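Local atomic coordinates of siderophore periplasmic binding protein (Thermobifida fusca, PDB entry 5DH0), a protein that probably binds ferric siderophores of the fuscachelin type outside the cell membrane and hands them to an uptake transporter. Residues I247-D252 with V281-Y286; G208-T213 with I297-I302. All blocks are in the same frame, centred on the assembly; numbering follows the deposited sequence.

Contact 1 of 2, residues I247-D252 with V281-Y286; sequences IFYETD and VHPLRY
Y249 and P283 meet side by side on one face of a parallel strand pair, 247-250 with 281-284, and backbone bonds join the two strands. H282 N donates to I247 O at 2.9 Å. The ladder continues with Y249 N to H282 O at 3.0 Å and L284 N to Y249 O at 3.0 Å. T251 N to L284 O is a weak continuation, reinforced by a water that donates to both T251 O and L284 O.

Apolar contacts differ between the faces. The Y249 ring, with CG between the backbone N and the carbonyl carbon (chi1 57°), is folded back over the neighbouring strand: P283 CA makes a CH-pi contact 3.8 Å from the ring centroid and 15° off its normal, while V281 CG1 comes to the ring edge, 3.6 Å from CD1 of Y249. On the same side, T251 CG2 lies beside P283 CB at 3.7 Å. With an alanine here in place of Y249, P283 and V281 would probably lose the ring that covers them, opening a gap beside the strand. On the other face, F248 CD1 packs against L284 CB at 3.8 Å, and the same ring has P283 O at its edge, in plane.

E250 directs OE2 to S287 OG instead of across the pair. With 247-250 also paired in parallel to strand 187-193 and helix 292-307 packed against F248 and L284, this is the parallel strand pairing of an alpha/beta lobe in a periplasmic binding protein.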
loop_
_atom_site.group_PDB
_atom_site.type_symbol
_atom_site.label_atom_id
_atom_site.label_comp_id
_atom_site.label_asym_id
_atom_site.label_seq_id
_atom_site.Cartn_x
_atom_site.Cartn_y
_atom_site.Cartn_z
ATOM N N ILE A 247 -2.200 -6.698 -11.969
ATOM C CA ILE A 247 -1.281 -7.773 -11.688
ATOM C C ILE A 247 -0.623 -8.233 -12.975
ATOM O O ILE A 247 -1.306 -8.556 -13.942
ATOM C CB ILE A 247 -1.997 -8.947 -11.012
ATOM C CG1 ILE A 247 -2.474 -8.540 -9.620
ATOM C CG2 ILE A 247 -1.079 -10.150 -10.919
ATOM C CD1 ILE A 247 -3.137 -9.710 -8.853
ATOM N N PHE A 248 0.707 -8.229 -12.981
ATOM C CA PHE A 248 1.496 -8.853 -14.041
ATOM C C PHE A 248 1.976 -10.239 -13.601
ATOM O O PHE A 248 2.341 -10.441 -12.430
ATOM C CB PHE A 248 2.716 -8.002 -14.383
ATOM C CG PHE A 248 2.420 -6.792 -15.209
ATOM C CD1 PHE A 248 2.182 -6.908 -16.575
ATOM C CD2 PHE A 248 2.430 -5.529 -14.633
ATOM C CE1 PHE A 248 1.926 -5.772 -17.348
ATOM C CE2 PHE A 248 2.184 -4.393 -15.394
ATOM C CZ PHE A 248 1.929 -4.513 -16.750
ATOM N N TYR A 249 1.995 -11.187 -14.530
ATOM C CA TYR A 249 2.635 -12.477 -14.272
ATOM C C TYR A 249 3.722 -12.712 -15.321
ATOM O O TYR A 249 3.524 -12.490 -16.506
ATOM C CB TYR A 249 1.600 -13.642 -14.252
ATOM C CG TYR A 249 0.753 -13.794 -15.512
ATOM C CD1 TYR A 249 -0.481 -13.152 -15.640
ATOM C CD2 TYR A 249 1.179 -14.575 -16.572
ATOM C CE1 TYR A 249 -1.247 -13.285 -16.794
ATOM C CE2 TYR A 249 0.415 -14.705 -17.712
ATOM C CZ TYR A 249 -0.789 -14.062 -17.817
ATOM O OH TYR A 249 -1.526 -14.207 -18.960
ATOM N N GLU A 250 4.877 -13.175 -14.882
ATOM C CA GLU A 250 5.956 -13.517 -15.803
ATOM C C GLU A 250 5.575 -14.608 -16.809
ATOM O O GLU A 250 4.900 -15.582 -16.468
ATOM C CB GLU A 250 7.189 -13.935 -14.996
ATOM C CG GLU A 250 7.723 -12.778 -14.134
ATOM C CD GLU A 250 9.042 -13.090 -13.443
ATOM O OE1 GLU A 250 9.398 -14.299 -13.400
ATOM O OE2 GLU A 250 9.717 -12.128 -12.954
ATOM N N THR A 251 5.994 -14.423 -18.058
ATOM C CA THR A 251 5.819 -15.438 -19.104
ATOM C C THR A 251 7.096 -15.549 -19.902
ATOM O O THR A 251 8.042 -14.812 -19.645
ATOM C CB THR A 251 4.683 -15.099 -20.079
ATOM O OG1 THR A 251 4.988 -13.870 -20.762
ATOM C CG2 THR A 251 3.350 -14.971 -19.350
ATOM N N ASP A 252 7.121 -16.451 -20.879
ATOM C CA ASP A 252 8.268 -16.538 -21.781
ATOM C C ASP A 252 8.058 -15.591 -22.944
ATOM O O ASP A 252 7.031 -14.928 -23.010
ATOM C CB ASP A 252 8.494 -17.979 -22.272
ATOM C CG ASP A 252 7.399 -18.492 -23.220
ATOM O OD1 ASP A 252 6.441 -17.762 -23.572
ATOM O OD2 ASP A 252 7.499 -19.679 -23.607
ATOM N N VAL A 281 -5.257 -8.503 -15.174
ATOM C CA VAL A 281 -4.156 -9.441 -15.021
ATOM C C VAL A 281 -3.541 -9.641 -16.397
ATOM O O VAL A 281 -4.230 -9.977 -17.343
ATOM C CB VAL A 281 -4.621 -10.773 -14.409
ATOM C CG1 VAL A 281 -3.465 -11.768 -14.292
ATOM C CG2 VAL A 281 -5.215 -10.524 -13.046
ATOM N N HIS A 282 -2.245 -9.393 -16.523
ATOM C CA HIS A 282 -1.626 -9.304 -17.836
ATOM C C HIS A 282 -0.322 -10.060 -17.831
ATOM O O HIS A 282 0.377 -10.093 -16.825
ATOM C CB HIS A 282 -1.369 -7.837 -18.226
ATOM C CG HIS A 282 -2.602 -6.987 -18.231
ATOM N ND1 HIS A 282 -3.376 -6.805 -19.356
ATOM C CD2 HIS A 282 -3.203 -6.285 -17.240
ATOM C CE1 HIS A 282 -4.401 -6.028 -19.058
ATOM N NE2 HIS A 282 -4.323 -5.700 -17.781
ATOM N N PRO A 283 0.019 -10.670 -18.958
ATOM C CA PRO A 283 1.344 -11.287 -19.057
ATOM C C PRO A 283 2.437 -10.224 -19.153
ATOM O O PRO A 283 2.141 -9.078 -19.513
ATOM C CB PRO A 283 1.251 -12.113 -20.344
ATOM C CG PRO A 283 0.206 -11.413 -21.147
ATOM C CD PRO A 283 -0.795 -10.879 -20.164
ATOM N N LEU A 284 3.674 -10.598 -18.825
ATOM C CA LEU A 284 4.823 -9.707 -18.949
ATOM C C LEU A 284 6.057 -10.466 -19.422
ATOM O O LEU A 284 6.640 -11.228 -18.675
ATOM C CB LEU A 284 5.129 -9.016 -17.621
ATOM C CG LEU A 284 6.287 -8.021 -17.718
ATOM C CD1 LEU A 284 5.916 -6.828 -18.595
ATOM C CD2 LEU A 284 6.743 -7.563 -16.337
ATOM N N ARG A 285 6.445 -10.245 -20.667
ATOM C CA ARG A 285 7.637 -10.836 -21.244
ATOM C C ARG A 285 8.919 -10.079 -20.862
ATOM O O ARG A 285 8.880 -8.880 -20.562
ATOM C CB ARG A 285 7.506 -10.855 -22.764
ATOM C CG ARG A 285 6.395 -11.719 -23.292
ATOM C CD ARG A 285 5.735 -11.013 -24.447
ATOM N NE ARG A 285 6.724 -10.641 -25.442
ATOM C CZ ARG A 285 6.775 -9.450 -26.024
ATOM N NH1 ARG A 285 5.881 -8.516 -25.712
ATOM N NH2 ARG A 285 7.717 -9.201 -26.926
ATOM N N TYR A 286 10.049 -10.786 -20.906
ATOM C CA TYR A 286 11.376 -10.238 -20.630
ATOM C C TYR A 286 11.432 -9.517 -19.294
ATOM O O TYR A 286 12.165 -8.546 -19.138
ATOM C CB TYR A 286 11.819 -9.312 -21.762
ATOM C CG TYR A 286 12.058 -10.074 -23.042
ATOM C CD1 TYR A 286 13.106 -10.989 -23.140
ATOM C CD2 TYR A 286 11.223 -9.910 -24.142
ATOM C CE1 TYR A 286 13.326 -11.706 -24.296
ATOM C CE2 TYR A 286 11.436 -10.631 -25.314
ATOM C CZ TYR A 286 12.488 -11.528 -25.385
ATOM O OH TYR A 286 12.716 -12.241 -26.546
HETATM O O HOH W 1 9.085 -12.652 -18.220
HETATM O O HOH W 2 10.364 -13.922 -21.201
#

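Contact 2 of 2, residues G208-T213 with I297-I302; sequences GEILHT and IVLDQI
I210 lies against V298 and L299, its two branches dividing the work: CD1 reaches V298 CG1 at 3.9 Å, and CG2 meets L299 CD2, also at 3.9 Å. The CB of I210 already points toward segment 297-302; chi1 of -73° spreads the branches, with CG1 anti to the carbonyl carbon and CG2 anti to the backbone N, and the extended chi2 (161°) carries CD1 on to V298. CG2 also comes within 4.2 Å of I302 CD1, making I210 the residue that touches all three partners.

L211 adds a second point of closure. Its CD2 packs on I302 CD1 at 3.7 Å, the shortest approach between the segments, with the two side chains crossing at a slant. All five of these residues are buried, yet the shared surface is small, 205 Å² in total. The two segments meet through branched aliphatic side chains, their axes standing 10.6 Å apart and crossing at -65°.

The polar side of 208-213 looks elsewhere. E209 makes a salt bridge through OE1 with R145, and its backbone O accepts from both T213 N and T213 OG1, the latter at 2.8 Å, the two donors arriving from opposite faces of the carbonyl plane. The side of this helix carrying H212 faces solvent. On the other helix, Q301 turns away from I210 and L211. Among the neighbours, A289 lies against I210, A216 against L211, and F168 and V172 of helix 158-178 against L299, while R145 of helix 142-154 also touches I210.

No hydrogen bond or salt bridge crosses between the segments. The join is thus hydrophobic packing without directional bonds, which probably constrains the crossing less than hydrogen bonds would.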
loop_
_atom_site.group_PDB
_atom_site.type_symbol
_atom_site.label_atom_id
_atom_site.label_comp_id
_atom_site.label_asym_id
_atom_site.label_seq_id
_atom_site.Cartn_x
_atom_site.Cartn_y
_atom_site.Cartn_z
ATOM N N GLY A 208 10.111 -5.751 -11.384
ATOM C CA GLY A 208 9.739 -4.963 -10.218
ATOM C C GLY A 208 10.600 -3.704 -10.110
ATOM O O GLY A 208 10.139 -2.636 -9.713
ATOM N N GLU A 209 11.870 -3.848 -10.467
ATOM C CA GLU A 209 12.796 -2.744 -10.441
ATOM C C GLU A 209 12.456 -1.732 -11.539
ATOM O O GLU A 209 12.589 -0.529 -11.328
ATOM C CB GLU A 209 14.231 -3.240 -10.585
ATOM C CG GLU A 209 15.252 -2.221 -10.124
ATOM C CD GLU A 209 15.831 -1.391 -11.277
ATOM O OE1 GLU A 209 15.402 -1.609 -12.435
ATOM O OE2 GLU A 209 16.713 -0.524 -11.022
ATOM N N ILE A 210 11.986 -2.214 -12.689
ATOM C CA ILE A 210 11.596 -1.306 -13.765
ATOM C C ILE A 210 10.331 -0.540 -13.421
ATOM O O ILE A 210 10.249 0.665 -13.662
ATOM C CB ILE A 210 11.417 -2.048 -15.094
ATOM C CG1 ILE A 210 12.792 -2.437 -15.621
ATOM C CG2 ILE A 210 10.764 -1.139 -16.121
ATOM C CD1 ILE A 210 12.752 -3.523 -16.623
ATOM N N LEU A 211 9.356 -1.220 -12.831
ATOM C CA LEU A 211 8.175 -0.528 -12.329
ATOM C C LEU A 211 8.587 0.522 -11.298
ATOM O O LEU A 211 8.076 1.642 -11.311
ATOM C CB LEU A 211 7.180 -1.510 -11.718
ATOM C CG LEU A 211 6.305 -2.253 -12.724
ATOM C CD1 LEU A 211 5.790 -3.545 -12.115
ATOM C CD2 LEU A 211 5.148 -1.362 -13.151
ATOM N N HIS A 212 9.513 0.159 -10.415
ATOM C CA HIS A 212 9.983 1.089 -9.400
ATOM C C HIS A 212 10.707 2.287 -10.052
ATOM O O HIS A 212 10.416 3.436 -9.743
ATOM C CB HIS A 212 10.896 0.372 -8.410
ATOM C CG HIS A 212 11.353 1.232 -7.270
ATOM N ND1 HIS A 212 10.486 1.745 -6.324
ATOM C CD2 HIS A 212 12.590 1.659 -6.916
ATOM C CE1 HIS A 212 11.169 2.452 -5.441
ATOM N NE2 HIS A 212 12.448 2.421 -5.779
ATOM N N THR A 213 11.626 2.009 -10.969
ATOM C CA THR A 213 12.368 3.051 -11.671
ATOM C C THR A 213 11.431 4.042 -12.386
ATOM O O THR A 213 11.721 5.216 -12.510
ATOM C CB THR A 213 13.329 2.407 -12.675
ATOM O OG1 THR A 213 14.264 1.590 -11.960
ATOM C CG2 THR A 213 14.082 3.445 -13.481
ATOM N N ILE A 297 11.297 -3.393 -23.949
ATOM C CA ILE A 297 10.096 -4.201 -24.216
ATOM C C ILE A 297 9.190 -4.251 -22.992
ATOM O O ILE A 297 7.971 -4.154 -23.110
ATOM C CB ILE A 297 10.491 -5.610 -24.669
ATOM C CG1 ILE A 297 11.088 -5.510 -26.075
ATOM C CG2 ILE A 297 9.301 -6.574 -24.618
ATOM C CD1 ILE A 297 11.951 -6.674 -26.445
ATOM N N VAL A 298 9.786 -4.343 -21.809
ATOM C CA VAL A 298 9.016 -4.265 -20.568
ATOM C C VAL A 298 8.269 -2.924 -20.396
ATOM O O VAL A 298 7.081 -2.922 -20.058
ATOM C CB VAL A 298 9.929 -4.503 -19.341
ATOM C CG1 VAL A 298 9.189 -4.206 -18.059
ATOM C CG2 VAL A 298 10.430 -5.930 -19.342
ATOM N N LEU A 299 8.962 -1.798 -20.615
ATOM C CA LEU A 299 8.321 -0.473 -20.647
ATOM C C LEU A 299 7.154 -0.407 -21.610
ATOM O O LEU A 299 6.114 0.152 -21.288
ATOM C CB LEU A 299 9.317 0.608 -21.052
ATOM C CG LEU A 299 10.269 1.055 -19.967
ATOM C CD1 LEU A 299 11.070 2.240 -20.472
ATOM C CD2 LEU A 299 9.459 1.398 -18.723
ATOM N N ASP A 300 7.334 -0.958 -22.808
ATOM C CA ASP A 300 6.270 -0.935 -23.805
ATOM C C ASP A 300 5.026 -1.686 -23.323
ATOM O O ASP A 300 3.905 -1.315 -23.662
ATOM C CB ASP A 300 6.762 -1.507 -25.145
ATOM N N GLN A 301 5.219 -2.727 -22.515
ATOM C CA GLN A 301 4.096 -3.508 -22.019
ATOM C C GLN A 301 3.395 -2.801 -20.863
ATOM O O GLN A 301 2.177 -2.869 -20.730
ATOM C CB GLN A 301 4.555 -4.905 -21.582
ATOM C CG GLN A 301 4.978 -5.850 -22.706
ATOM C CD GLN A 301 5.569 -7.148 -22.160
ATOM O OE1 GLN A 301 4.850 -8.105 -21.884
ATOM N NE2 GLN A 301 6.879 -7.178 -22.005
ATOM N N ILE A 302 4.165 -2.127 -20.020
ATOM C CA ILE A 302 3.585 -1.333 -18.949
ATOM C C ILE A 302 2.792 -0.126 -19.494
ATOM O O ILE A 302 1.674 0.133 -19.037
ATOM C CB ILE A 302 4.681 -0.861 -17.953
ATOM C CG1 ILE A 302 5.344 -2.081 -17.307
ATOM C CG2 ILE A 302 4.078 0.009 -16.853
ATOM C CD1 ILE A 302 6.602 -1.778 -16.543
#

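In the fold
The centres of contacts 1 and 2 lie 11 Å apart, both in the lobe built on the mixed sheet that contains strands 187-193, 246-250 and 281-284. Along the chain the order is 208-213, 247-252, 281-286, 297-302, so contact 1 is nested inside the loop that contact 2 closes. Strand 281-284 is followed directly by helix 292-307, which joins the two sites physically: R285 N is 2.9 Å from Q301 OE1, a probable hydrogen bond, and Y286 O packs against V298 CG2. Helices 206-213 and 292-307 both lie on the side of the sheet that carries F248 and L284; the latter, partner in contact 2, also touches the strands of contact 1, linking them to the buried helix packing of the same lobe.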